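Local coordinates for protein DMSP lyase (Ruegeria pomeroyi, PDB 5CU1) that belongs to the cupin superfamily of beta-barrel proteins and carries an iron(III) ion in its barrel, at residues Ala24-Gln27 with Ala28-Arg32. Sequence-based numbering, arbitrary orientation.
Sequences AEFQ and ALHAR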
loop_
_atom_site.group_PDB
_atom_site.type_symbol
_atom_site.label_atom_id
_atom_site.label_comp_id
_atom_site.label_asym_id
_atom_site.label_seq_id
_atom_site.Cartn_x
_atom_site.Cartn_y
_atom_site.Cartn_z
ATOM N N ALA A 24 3.152 -12.060 -10.411
ATOM C CA ALA A 24 4.277 -12.828 -10.392
ATOM C C ALA A 24 5.447 -12.410 -9.575
ATOM O O ALA A 24 6.007 -13.233 -9.001
ATOM C CB ALA A 24 4.643 -13.222 -11.762
ATOM N N GLU A 25 5.655 -11.114 -9.438
ATOM C CA GLU A 25 6.528 -10.641 -8.456
ATOM C C GLU A 25 5.978 -10.662 -7.016
ATOM O O GLU A 25 6.691 -10.959 -6.209
ATOM C CB GLU A 25 7.158 -9.345 -8.778
ATOM C CG GLU A 25 8.073 -9.226 -9.881
ATOM C CD GLU A 25 9.308 -9.960 -9.789
ATOM O OE1 GLU A 25 9.728 -10.466 -8.894
ATOM O OE2 GLU A 25 9.814 -10.129 -10.765
ATOM N N PHE A 26 4.683 -10.430 -6.861
ATOM C CA PHE A 26 3.935 -10.623 -5.680
ATOM C C PHE A 26 3.947 -12.048 -5.081
ATOM O O PHE A 26 4.265 -12.143 -3.997
ATOM C CB PHE A 26 2.602 -9.860 -5.636
ATOM C CG PHE A 26 1.835 -10.122 -4.444
ATOM C CD1 PHE A 26 2.212 -9.650 -3.296
ATOM C CD2 PHE A 26 0.789 -10.992 -4.458
ATOM C CE1 PHE A 26 1.622 -10.018 -2.169
ATOM C CE2 PHE A 26 0.169 -11.331 -3.299
ATOM C CZ PHE A 26 0.578 -10.813 -2.160
ATOM N N GLN A 27 3.602 -13.021 -5.899
ATOM C CA GLN A 27 3.466 -14.422 -5.635
ATOM C C GLN A 27 4.738 -15.055 -5.119
ATOM O O GLN A 27 4.730 -15.839 -4.243
ATOM C CB GLN A 27 2.893 -15.106 -6.879
ATOM C CG GLN A 27 1.456 -14.920 -7.018
ATOM C CD GLN A 27 0.917 -15.317 -8.300
ATOM O OE1 GLN A 27 1.544 -15.184 -9.222
ATOM N NE2 GLN A 27 -0.280 -15.843 -8.331
ATOM N N ALA A 28 5.827 -14.666 -5.747
ATOM C CA ALA A 28 7.164 -15.018 -5.363
ATOM C C ALA A 28 7.646 -14.399 -4.221
ATOM O O ALA A 28 8.227 -15.003 -3.603
ATOM C CB ALA A 28 8.138 -14.864 -6.481
ATOM N N LEU A 29 7.284 -13.253 -3.780
ATOM C CA LEU A 29 7.737 -12.696 -2.497
ATOM C C LEU A 29 7.039 -13.059 -1.341
ATOM O O LEU A 29 7.542 -13.082 -0.375
ATOM C CB LEU A 29 7.584 -11.200 -2.635
ATOM C CG LEU A 29 7.705 -10.294 -1.490
ATOM C CD1 LEU A 29 9.094 -10.172 -1.174
ATOM C CD2 LEU A 29 7.123 -9.105 -1.816
ATOM N N HIS A 30 5.863 -13.418 -1.540
ATOM C CA HIS A 30 4.983 -13.931 -0.653
ATOM C C HIS A 30 5.500 -15.216 -0.157
ATOM O O HIS A 30 5.672 -15.346 0.968
ATOM C CB HIS A 30 3.734 -14.180 -1.260
ATOM C CG HIS A 30 2.684 -14.674 -0.342
ATOM N ND1 HIS A 30 2.471 -15.965 -0.096
ATOM C CD2 HIS A 30 1.786 -14.027 0.370
ATOM C CE1 HIS A 30 1.453 -16.088 0.681
ATOM N NE2 HIS A 30 1.019 -14.927 0.973
ATOM N N ALA A 31 5.779 -16.047 -1.063
ATOM C CA ALA A 31 6.505 -17.127 -0.845
ATOM C C ALA A 31 7.850 -17.034 -0.179
ATOM O O ALA A 31 8.034 -17.783 0.634
ATOM C CB ALA A 31 6.426 -18.154 -1.927
ATOM N N ARG A 32 8.696 -16.104 -0.425
ATOM C CA ARG A 32 9.948 -15.958 0.243
ATOM C C ARG A 32 10.012 -15.339 1.605
ATOM O O ARG A 32 10.983 -15.395 2.266
ATOM C CB ARG A 32 10.950 -15.289 -0.592
ATOM C CG ARG A 32 10.734 -15.196 -2.005
ATOM C CD ARG A 32 11.954 -14.625 -2.721
ATOM N NE ARG A 32 11.961 -13.270 -2.749
ATOM C CZ ARG A 32 11.511 -12.551 -3.691
ATOM N NH1 ARG A 32 11.142 -12.924 -4.775
ATOM N NH2 ARG A 32 11.619 -11.368 -3.531
#
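Phe26 and His30 sit one turn apart on helix 17-32 and meet ring to ring. The pair is an offset edge-to-face contact: the edge of the imidazole is turned toward the face of the phenyl ring, with the planes inclined at 63°. The ring centres lie 5.9 Å apart, and the closest ring atoms are Phe26 CZ and His30 CD2, separated by 4.3 Å. The four-residue spacing puts both rings on one side of the helix; each CG is anti to its backbone N (chi1 -177° for His30) and so lies beside its own carbonyl carbon. Underneath them, the backbone makes the matching i to i+4 bond, His30 N to Phe26 O at 3.2 Å, and His30 CB packs 3.5 Å from that same Phe26 O.

Ala28 sets its methyl against the preceding turn, CB lying 3.7 Å from both Ala24 O and Gln27 C. Gln27 starts off away from the next turn, yet its CB touches Ala28 N at 3.2 Å; CG is anti to the carbonyl carbon, the chain runs extended beyond it, and the side chain touches Leu42. Ala31 N gives Gln27 O a weak bond that is nearly straight, 171°.

The ring-bearing side faces the protein interior. Phe26 rests on Leu192 and Leu194 of strand 189-196, His30 packs against Leu36 and Ala37 of helix 34-39, and both rings touch Leu42; this turn thus joins the N-terminal helix to the cupin barrel. The imidazole combines two roles, packing obliquely through CD2 near Phe26 CZ while NE2 makes a weak hydrogen bond to Val40 O, which gives a buried polar ring a partner and probably limits its rotation.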